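Local coordinates for glycoside Hydrolase (Bacteroides plebeius, PDB 5T3B), which probably hydrolyses glycosidic bonds in polysaccharides, as a family 50 glycoside hydrolase, a family best known for agarases, from a human gut bacterium, at residues I126-M131 with F437-D442; Y391-D396 with G406-D411; K398-S403 with D443-K448. All coordinates share one frame; numbering follows the deposited sequence.

From the N terminus, 126-131 leaves strand 120-126 and waits some 300 residues for 437-442, which leaves strand 432-437; interaction 1 thus closes the largest loop and joins the ends of two parallel strands. Interaction 2 lies wholly within that loop: 391-396, at the end of strand 385-394, is joined by a nine-residue loop to 406-411, which runs parallel to it. Residues 398-403 lie in this connecting loop, and they reach forward to 443-448, so interaction 3 crosses both of the others. Direct contacts knit the group together: K393 NZ approaches the carbonyls of N401 and S403, and K439 N probably bonds to K448 O.

Interaction 1: I126-M131 with F437-D442; sequences IASFRM and FFKYLD
I126 and F437 lie side by side at the ends of parallel strands 120-126 and 432-437, a pairing consistent with the first and last strands closing the (β/α)8 barrel expected of family 50. Next along, A127 is held through both its backbone polar atoms: A127 N donates to F437 O (3.0 Å), and Y440 N donates to A127 O (2.9 Å). The small methyl of alanine suits this close approach, its CB resting 3.7 Å from F438 CD1. The peptide between F438 and K439 is cis, and Y440, just beyond it, points toward the other segment. Y440 CB sits against the carbonyl oxygens of A127 and S128 and packs on I126 CG2 at 3.6 Å. From there CG stands anti to the backbone N (chi1 175°), which carries the ring out across the edge of F129. The CD2 and CE2 edge points at a backbone carbonyl, with Y440 CE2 3.4 Å from R130 O. One face receives F129 CD1 over its centre in a T-shaped stack, planes at 65°, while L441 CD2 lies over the opposite face. At the tip, Y440 OH is hydrogen-bonded to W148 NE1, and the W148 ring also stacks on F129. A leucine in place of Y440 would probably leave the F129 edge without its aromatic face and W148 NE1 without its hydroxyl partner. Nearby, a water bridges S128 O (2.8 Å) and L441 N (3.1 Å).

Interaction 2: Y391-D396 with G406-D411; sequences YTKGED and GFVVRD. With EDO (1,2-ethanediol), chain G.
Y391 meets G406 because its CG is placed between the backbone N and the carbonyl carbon (chi1 65°), bringing one face of the ring over G406. At the far end, E395 stretches out straight while R410 bends at its second torsion (chi2 -66°), so the two side chains run side by side in the same direction. G406 CA makes a CH-pi contact 3.9 Å from the Y391 ring centroid; a side chain on G406 would run into that ring, hence glycine. G406 N also gives a weak hydrogen bond to Y391 OH (3.2 Å), and Y391 OH is hydrogen-bonded to O1 of an ethanediol (2.7 Å) at the ring's edge. K393, fully extended, passes G406 O with its CE at 3.2 Å; lysine suits the spot because NZ finds the carbonyls of N401, S403 and G404. R410 NH1 meets E395 OE1 in a salt bridge of 2.9 Å, on the syn side of the carboxylate and within the guanidinium plane, while R410 NE pairs with E46 and F55 adds a cation-pi contact. Between these ends the backbones bond in parallel: K393 N to F407 O (2.7 Å), V409 N to K393 O (2.8 Å), and E395 N to V409 O (2.9 Å). D411 then N-caps helix 412-427. The whole is a parallel strand pair in which 407-409 bridges strand 385-394 to strand 39-48 of the N-terminal region.

Interaction 3: K398-S403 with D443-K448; sequences KLDNSS and DEDCNK
N401 joins D445 by a nearly straight backbone bond, N401 N to D445 O at 3.0 Å with an N-H...O angle of 178°, where a type I beta turn from D443 to C446 lies against the loop that precedes strand 407-409. L399 lends its branched end to the same turn: CD1 rests on the C446-N447 peptide, 3.7 Å from N447 N, and L399 CD2 lies 3.6 Å from E444 O, so a leucine here shields the turn's backbone. C446 SG approaches S403 O at 3.3 Å. In the conformer of S403 described, K448 NZ donates to S403 OG (3.1 Å).

Behind these contacts stand the groups that set them. D443 OD2 forms a salt bridge with K448 NZ (2.8 Å), while D443 OD1 pairs with K439, so one carboxylate serves two lysines. D400 folds its own loop as an Asx turn, OD1 accepting from both the backbone N and the hydroxyl of S402. Its other oxygen lies beside D445 with the carboxylate planes 79° apart, and this approach of like charges is probably eased by a water that donates to D400 OD2 (2.7 Å) and to D445 OD2 (2.8 Å).

Interaction 1: I126-M131 with F437-D442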
loop_
_atom_site.group_PDB
_atom_site.type_symbol
_atom_site.label_atom_id
_atom_site.label_comp_id
_atom_site.label_asym_id
_atom_site.label_seq_id
_atom_site.Cartn_x
_atom_site.Cartn_y
_atom_site.Cartn_z
ATOM N N ILE A 126 -2.328 -0.051 8.996
ATOM C CA ILE A 126 -2.800 -1.421 9.126
ATOM C C ILE A 126 -3.953 -1.629 8.142
ATOM O O ILE A 126 -4.870 -0.799 8.087
ATOM C CB ILE A 126 -3.267 -1.710 10.561
ATOM C CG1 ILE A 126 -2.147 -1.550 11.525
ATOM C CG2 ILE A 126 -3.958 -3.081 10.626
ATOM C CD1 ILE A 126 -1.193 -2.625 11.514
ATOM N N ALA A 127 -3.884 -2.680 7.344
ATOM C CA ALA A 127 -4.930 -2.973 6.377
ATOM C C ALA A 127 -6.094 -3.761 7.004
ATOM O O ALA A 127 -5.925 -4.494 7.999
ATOM C CB ALA A 127 -4.379 -3.772 5.198
ATOM N N SER A 128 -7.260 -3.670 6.389
ATOM C CA SER A 128 -8.386 -4.533 6.737
ATOM C C SER A 128 -8.823 -4.400 8.173
ATOM O O SER A 128 -9.080 -5.386 8.843
ATOM C CB SER A 128 -8.116 -5.978 6.369
ATOM O OG SER A 128 -7.677 -6.090 5.058
ATOM N N PHE A 129 -8.951 -3.177 8.647
ATOM C CA PHE A 129 -9.390 -2.932 10.001
ATOM C C PHE A 129 -10.943 -3.050 9.992
ATOM O O PHE A 129 -11.702 -2.144 9.619
ATOM C CB PHE A 129 -8.974 -1.557 10.482
ATOM C CG PHE A 129 -9.355 -1.254 11.889
ATOM C CD1 PHE A 129 -8.861 -2.001 12.956
ATOM C CD2 PHE A 129 -10.243 -0.217 12.181
ATOM C CE1 PHE A 129 -9.231 -1.730 14.258
ATOM C CE2 PHE A 129 -10.632 0.020 13.480
ATOM C CZ PHE A 129 -10.126 -0.758 14.507
ATOM N N ARG A 130 -11.390 -4.222 10.444
ATOM C CA ARG A 130 -12.784 -4.641 10.416
ATOM C C ARG A 130 -12.965 -5.676 11.506
ATOM O O ARG A 130 -11.989 -6.271 12.003
ATOM C CB ARG A 130 -13.207 -5.146 9.055
ATOM C CG ARG A 130 -12.468 -6.305 8.586
ATOM C CD ARG A 130 -12.908 -6.606 7.132
ATOM N NE ARG A 130 -14.239 -7.182 7.238
ATOM C CZ ARG A 130 -14.757 -7.979 6.311
ATOM N NH1 ARG A 130 -14.082 -8.253 5.180
ATOM N NH2 ARG A 130 -15.936 -8.517 6.517
ATOM N N MET A 131 -14.212 -5.857 11.926
ATOM C CA MET A 131 -14.541 -6.817 12.995
ATOM C C MET A 131 -14.758 -8.187 12.452
ATOM O O MET A 131 -15.851 -8.697 12.481
ATOM C CB MET A 131 -15.749 -6.307 13.812
ATOM C CG MET A 131 -15.389 -5.017 14.578
ATOM S SD MET A 131 -16.850 -4.144 15.220
ATOM C CE MET A 131 -17.444 -3.382 13.735
ATOM N N PHE A 437 0.977 -2.487 6.859
ATOM C CA PHE A 437 1.091 -3.917 7.119
ATOM C C PHE A 437 -0.243 -4.589 6.818
ATOM O O PHE A 437 -1.301 -4.120 7.215
ATOM C CB PHE A 437 1.462 -4.151 8.567
ATOM C CG PHE A 437 1.722 -5.626 8.897
ATOM C CD1 PHE A 437 0.719 -6.420 9.439
ATOM C CD2 PHE A 437 2.954 -6.204 8.657
ATOM C CE1 PHE A 437 0.950 -7.745 9.744
ATOM C CE2 PHE A 437 3.211 -7.531 8.963
ATOM C CZ PHE A 437 2.187 -8.298 9.459
ATOM N N PHE A 438 -0.192 -5.683 6.032
ATOM C CA PHE A 438 -1.354 -6.448 5.696
ATOM C C PHE A 438 -1.323 -7.704 6.530
ATOM O O PHE A 438 -0.476 -8.563 6.289
ATOM C CB PHE A 438 -1.363 -6.767 4.195
ATOM C CG PHE A 438 -2.567 -7.509 3.712
ATOM C CD1 PHE A 438 -3.674 -6.830 3.254
ATOM C CD2 PHE A 438 -2.653 -8.885 3.764
ATOM C CE1 PHE A 438 -4.827 -7.468 2.854
ATOM C CE2 PHE A 438 -3.778 -9.539 3.323
ATOM C CZ PHE A 438 -4.854 -8.842 2.873
ATOM N N LYS A 439 -2.153 -7.832 7.595
ATOM C CA LYS A 439 -3.343 -7.050 7.906
ATOM C C LYS A 439 -3.629 -7.123 9.384
ATOM O O LYS A 439 -2.881 -7.692 10.158
ATOM C CB LYS A 439 -4.529 -7.477 7.032
ATOM C CG LYS A 439 -4.957 -8.910 7.248
ATOM C CD LYS A 439 -6.177 -9.265 6.370
ATOM C CE LYS A 439 -6.487 -10.731 6.270
ATOM N NZ LYS A 439 -7.273 -11.213 7.434
ATOM N N TYR A 440 -4.762 -6.495 9.754
ATOM C CA TYR A 440 -5.158 -6.416 11.156
ATOM C C TYR A 440 -5.260 -7.798 11.829
ATOM O O TYR A 440 -4.568 -8.031 12.807
ATOM C CB TYR A 440 -6.490 -5.647 11.194
ATOM C CG TYR A 440 -7.162 -5.527 12.528
ATOM C CD1 TYR A 440 -6.489 -5.099 13.672
ATOM C CD2 TYR A 440 -8.510 -5.824 12.643
ATOM C CE1 TYR A 440 -7.131 -5.010 14.879
ATOM C CE2 TYR A 440 -9.186 -5.699 13.872
ATOM C CZ TYR A 440 -8.458 -5.309 14.974
ATOM O OH TYR A 440 -9.123 -5.243 16.188
ATOM N N LEU A 441 -6.135 -8.659 11.299
ATOM C CA LEU A 441 -6.378 -9.977 11.878
ATOM C C LEU A 441 -5.948 -11.108 11.001
ATOM O O LEU A 441 -5.985 -11.024 9.779
ATOM C CB LEU A 441 -7.908 -10.212 12.108
ATOM C CG LEU A 441 -8.560 -9.251 13.043
ATOM C CD1 LEU A 441 -10.032 -9.374 13.053
ATOM C CD2 LEU A 441 -8.059 -9.354 14.420
ATOM N N ASP A 442 -5.580 -12.186 11.663
ATOM C CA ASP A 442 -5.471 -13.459 10.954
ATOM C C ASP A 442 -6.759 -13.810 10.235
ATOM O O ASP A 442 -7.858 -13.459 10.691
ATOM C CB ASP A 442 -5.177 -14.595 11.939
ATOM C CG ASP A 442 -3.777 -14.691 12.425
ATOM O OD1 ASP A 442 -2.862 -14.039 11.906
ATOM O OD2 ASP A 442 -3.639 -15.520 13.372
HETATM O O HOH W 1 -8.415 -8.073 9.290
#

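Interaction 2: Y391-D396 with G406-D411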
loop_
_atom_site.group_PDB
_atom_site.type_symbol
_atom_site.label_atom_id
_atom_site.label_comp_id
_atom_site.label_asym_id
_atom_site.label_seq_id
_atom_site.Cartn_x
_atom_site.Cartn_y
_atom_site.Cartn_z
ATOM N N TYR A 391 3.746 -8.548 4.314
ATOM C CA TYR A 391 3.729 -9.323 5.553
ATOM C C TYR A 391 4.506 -10.601 5.358
ATOM O O TYR A 391 4.827 -10.983 4.238
ATOM C CB TYR A 391 2.285 -9.695 5.999
ATOM C CG TYR A 391 1.533 -10.605 5.108
ATOM C CD1 TYR A 391 0.929 -10.191 3.914
ATOM C CD2 TYR A 391 1.377 -11.955 5.411
ATOM C CE1 TYR A 391 0.256 -11.055 3.106
ATOM C CE2 TYR A 391 0.723 -12.794 4.579
ATOM C CZ TYR A 391 0.179 -12.372 3.409
ATOM O OH TYR A 391 -0.477 -13.265 2.545
ATOM N N THR A 392 4.724 -11.286 6.484
ATOM C CA THR A 392 5.062 -12.699 6.549
ATOM C C THR A 392 4.116 -13.412 7.462
ATOM O O THR A 392 3.421 -12.777 8.273
ATOM C CB THR A 392 6.509 -12.933 7.009
ATOM O OG1 THR A 392 6.689 -12.423 8.326
ATOM C CG2 THR A 392 7.500 -12.309 6.043
ATOM N N LYS A 393 4.116 -14.754 7.331
ATOM C CA LYS A 393 3.266 -15.648 8.140
ATOM C C LYS A 393 4.192 -16.459 9.036
ATOM O O LYS A 393 5.273 -16.876 8.628
ATOM C CB LYS A 393 2.601 -16.668 7.205
ATOM C CG LYS A 393 1.764 -16.096 6.097
ATOM C CD LYS A 393 1.507 -17.133 4.978
ATOM C CE LYS A 393 0.791 -16.585 3.763
ATOM N NZ LYS A 393 0.747 -17.688 2.744
ATOM N N GLY A 394 3.720 -16.802 10.225
ATOM C CA GLY A 394 4.483 -17.636 11.173
ATOM C C GLY A 394 4.059 -19.091 11.182
ATOM O O GLY A 394 2.889 -19.419 11.409
ATOM N N GLU A 395 5.019 -19.974 10.979
ATOM C CA GLU A 395 4.766 -21.410 11.014
ATOM C C GLU A 395 4.363 -21.896 12.407
ATOM O O GLU A 395 3.579 -22.837 12.542
ATOM C CB GLU A 395 6.032 -22.134 10.535
ATOM C CG GLU A 395 5.946 -23.642 10.590
ATOM C CD GLU A 395 7.240 -24.285 10.026
ATOM O OE1 GLU A 395 8.323 -24.101 10.673
ATOM O OE2 GLU A 395 7.156 -25.017 9.009
ATOM N N ASP A 396 4.839 -21.193 13.421
ATOM C CA ASP A 396 4.539 -21.504 14.806
ATOM C C ASP A 396 3.084 -21.475 15.165
ATOM O O ASP A 396 2.654 -22.093 16.141
ATOM C CB ASP A 396 5.323 -20.573 15.809
ATOM C CG ASP A 396 5.040 -19.074 15.666
ATOM O OD1 ASP A 396 4.403 -18.613 14.710
ATOM O OD2 ASP A 396 5.509 -18.288 16.638
ATOM N N GLY A 406 2.390 -13.693 1.160
ATOM C CA GLY A 406 3.402 -13.438 2.136
ATOM C C GLY A 406 4.222 -14.676 2.452
ATOM O O GLY A 406 3.648 -15.779 2.554
ATOM N N PHE A 407 5.524 -14.521 2.599
ATOM C CA PHE A 407 6.347 -15.671 2.892
ATOM C C PHE A 407 6.096 -16.234 4.296
ATOM O O PHE A 407 5.668 -15.488 5.186
ATOM C CB PHE A 407 7.815 -15.338 2.732
ATOM C CG PHE A 407 8.251 -14.885 1.363
ATOM C CD1 PHE A 407 7.765 -15.420 0.209
ATOM C CD2 PHE A 407 9.232 -13.948 1.295
ATOM C CE1 PHE A 407 8.304 -15.048 -1.041
ATOM C CE2 PHE A 407 9.757 -13.551 0.110
ATOM C CZ PHE A 407 9.337 -14.132 -1.044
ATOM N N VAL A 408 6.406 -17.504 4.455
ATOM C CA VAL A 408 6.351 -18.149 5.764
ATOM C C VAL A 408 7.729 -18.126 6.436
ATOM O O VAL A 408 8.726 -18.482 5.810
ATOM C CB VAL A 408 5.920 -19.611 5.625
ATOM C CG1 VAL A 408 5.844 -20.305 6.993
ATOM C CG2 VAL A 408 4.586 -19.709 4.899
ATOM N N VAL A 409 7.759 -17.696 7.692
ATOM C CA VAL A 409 8.937 -17.704 8.519
ATOM C C VAL A 409 8.654 -18.617 9.715
ATOM O O VAL A 409 7.531 -19.090 9.887
ATOM C CB VAL A 409 9.396 -16.304 8.939
ATOM C CG1 VAL A 409 9.824 -15.476 7.728
ATOM C CG2 VAL A 409 8.342 -15.573 9.722
ATOM N N ARG A 410 9.675 -18.879 10.516
ATOM C CA ARG A 410 9.474 -19.931 11.521
ATOM C C ARG A 410 8.525 -19.557 12.657
ATOM O O ARG A 410 7.823 -20.416 13.198
ATOM C CB ARG A 410 10.803 -20.387 12.106
ATOM C CG ARG A 410 11.725 -21.090 11.134
ATOM C CD ARG A 410 11.188 -22.400 10.674
ATOM N NE ARG A 410 12.211 -23.116 9.888
ATOM C CZ ARG A 410 11.976 -24.236 9.260
ATOM N NH1 ARG A 410 10.785 -24.814 9.297
ATOM N NH2 ARG A 410 12.965 -24.795 8.590
ATOM N N ASP A 411 8.566 -18.291 13.106
ATOM C CA ASP A 411 7.865 -17.900 14.337
ATOM C C ASP A 411 7.618 -16.412 14.357
ATOM O O ASP A 411 8.021 -15.688 13.423
ATOM C CB ASP A 411 8.615 -18.416 15.543
ATOM C CG ASP A 411 9.961 -17.893 15.675
ATOM O OD1 ASP A 411 10.292 -16.821 15.112
ATOM O OD2 ASP A 411 10.802 -18.537 16.368
HETATM C C1 EDO G . -2.458 -11.155 0.322
HETATM O O1 EDO G . -2.472 -12.195 1.144
HETATM C C2 EDO G . -1.358 -11.376 -0.671
HETATM O O2 EDO G . -1.529 -12.526 -1.551
HETATM O O HOH W 2 6.615 -11.858 2.358
HETATM O O HOH W 3 3.404 -18.303 1.910
HETATM O O HOH W 4 8.278 -23.131 13.183
HETATM O O HOH W 5 8.690 -26.949 8.303
#

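Interaction 3: K398-S403 with D443-K448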
loop_
_atom_site.group_PDB
_atom_site.type_symbol
_atom_site.label_atom_id
_atom_site.label_comp_id
_atom_site.label_asym_id
_atom_site.label_seq_id
_atom_site.Cartn_x
_atom_site.Cartn_y
_atom_site.Cartn_z
ATOM N N LYS A 398 0.821 -22.853 13.478
ATOM C CA LYS A 398 0.305 -24.138 13.025
ATOM C C LYS A 398 -0.920 -24.028 12.115
ATOM O O LYS A 398 -1.569 -25.013 11.762
ATOM C CB LYS A 398 0.100 -25.153 14.145
ATOM C CG LYS A 398 1.446 -25.345 14.951
ATOM C CD LYS A 398 1.415 -26.452 15.970
ATOM C CE LYS A 398 2.644 -26.385 16.870
ATOM N NZ LYS A 398 3.761 -26.960 16.098
ATOM N N LEU A 399 -1.187 -22.780 11.670
ATOM C CA LEU A 399 -2.274 -22.559 10.753
ATOM C C LEU A 399 -1.946 -23.101 9.346
ATOM O O LEU A 399 -0.776 -23.198 8.968
ATOM C CB LEU A 399 -2.627 -21.097 10.701
ATOM C CG LEU A 399 -3.122 -20.489 12.005
ATOM C CD1 LEU A 399 -3.272 -18.964 11.924
ATOM C CD2 LEU A 399 -4.414 -21.099 12.470
ATOM N N ASP A 400 -2.954 -23.384 8.557
ATOM C CA ASP A 400 -2.845 -23.820 7.145
ATOM C C ASP A 400 -1.788 -22.999 6.432
ATOM O O ASP A 400 -0.782 -23.525 5.942
ATOM C CB ASP A 400 -4.232 -23.780 6.507
ATOM C CG ASP A 400 -4.302 -23.836 4.996
ATOM O OD1 ASP A 400 -3.239 -23.798 4.291
ATOM O OD2 ASP A 400 -5.458 -23.937 4.508
ATOM N N ASN A 401 -1.971 -21.676 6.446
ATOM C CA ASN A 401 -0.957 -20.734 5.990
ATOM C C ASN A 401 -0.766 -20.771 4.478
ATOM O O ASN A 401 0.155 -20.109 3.987
ATOM C CB ASN A 401 0.432 -20.857 6.708
ATOM C CG ASN A 401 0.515 -20.151 8.046
ATOM O OD1 ASN A 401 1.520 -20.366 8.829
ATOM N ND2 ASN A 401 -0.401 -19.333 8.348
ATOM N N SER A 402 -1.610 -21.456 3.713
ATOM C CA SER A 402 -1.392 -21.530 2.286
ATOM C C SER A 402 -1.864 -20.287 1.527
ATOM O O SER A 402 -1.271 -19.921 0.525
ATOM C CB SER A 402 -1.926 -22.824 1.712
ATOM O OG SER A 402 -3.297 -22.890 1.831
ATOM N N SER A 403 -2.928 -19.635 1.978
ATOM C CA SER A 403 -3.458 -18.534 1.210
ATOM C C SER A 403 -2.558 -17.323 1.351
ATOM O O SER A 403 -2.010 -17.046 2.403
ATOM C CB SER A 403 -4.850 -18.184 1.676
ATOM O OG SER A 403 -4.826 -17.603 2.976
ATOM N N ASP A 443 -6.640 -14.541 9.122
ATOM C CA ASP A 443 -7.739 -15.374 8.709
ATOM C C ASP A 443 -7.875 -16.527 9.679
ATOM O O ASP A 443 -6.928 -16.876 10.354
ATOM C CB ASP A 443 -7.540 -15.903 7.278
ATOM C CG ASP A 443 -7.488 -14.883 6.186
ATOM O OD1 ASP A 443 -7.940 -13.764 6.370
ATOM O OD2 ASP A 443 -7.044 -15.364 5.059
ATOM N N GLU A 444 -9.032 -17.193 9.725
ATOM C CA GLU A 444 -9.161 -18.334 10.623
ATOM C C GLU A 444 -8.083 -19.377 10.355
ATOM O O GLU A 444 -7.620 -20.044 11.299
ATOM C CB GLU A 444 -10.563 -18.933 10.566
ATOM C CG GLU A 444 -10.829 -19.926 11.703
ATOM C CD GLU A 444 -12.318 -20.218 11.901
ATOM O OE1 GLU A 444 -13.049 -19.961 10.914
ATOM O OE2 GLU A 444 -12.752 -20.718 13.003
ATOM N N ASP A 445 -7.615 -19.480 9.113
ATOM C CA ASP A 445 -6.652 -20.476 8.716
ATOM C C ASP A 445 -5.367 -19.929 8.119
ATOM O O ASP A 445 -4.624 -20.653 7.423
ATOM C CB ASP A 445 -7.276 -21.447 7.754
ATOM C CG ASP A 445 -7.763 -20.816 6.499
ATOM O OD1 ASP A 445 -7.659 -19.537 6.334
ATOM O OD2 ASP A 445 -8.354 -21.531 5.633
ATOM N N CYS A 446 -5.012 -18.677 8.443
ATOM C CA CYS A 446 -3.749 -18.152 7.893
ATOM C C CYS A 446 -3.226 -17.010 8.758
ATOM O O CYS A 446 -3.992 -16.071 9.028
ATOM C CB CYS A 446 -3.911 -17.725 6.439
ATOM S SG CYS A 446 -2.320 -17.324 5.675
ATOM N N ASN A 447 -1.956 -17.027 9.059
ATOM C CA ASN A 447 -1.305 -16.048 9.903
ATOM C C ASN A 447 -0.914 -14.776 9.119
ATOM O O ASN A 447 0.272 -14.515 8.972
ATOM C CB ASN A 447 -0.149 -16.651 10.661
ATOM C CG ASN A 447 0.475 -15.690 11.641
ATOM O OD1 ASN A 447 -0.234 -14.820 12.286
ATOM N ND2 ASN A 447 1.733 -15.816 11.840
ATOM N N LYS A 448 -1.932 -14.044 8.693
ATOM C CA LYS A 448 -1.735 -12.744 8.039
ATOM C C LYS A 448 -1.803 -11.594 9.003
ATOM O O LYS A 448 -1.496 -10.482 8.647
ATOM C CB LYS A 448 -2.796 -12.554 6.952
ATOM C CG LYS A 448 -2.771 -13.555 5.817
ATOM C CD LYS A 448 -3.952 -13.405 4.871
ATOM C CE LYS A 448 -3.929 -14.424 3.787
ATOM N NZ LYS A 448 -5.280 -14.512 3.076
HETATM O O HOH W 6 -7.743 -24.270 5.809
HETATM O O HOH W 7 -4.687 -20.583 4.289
HETATM O O HOH W 8 -7.199 -17.930 4.358
#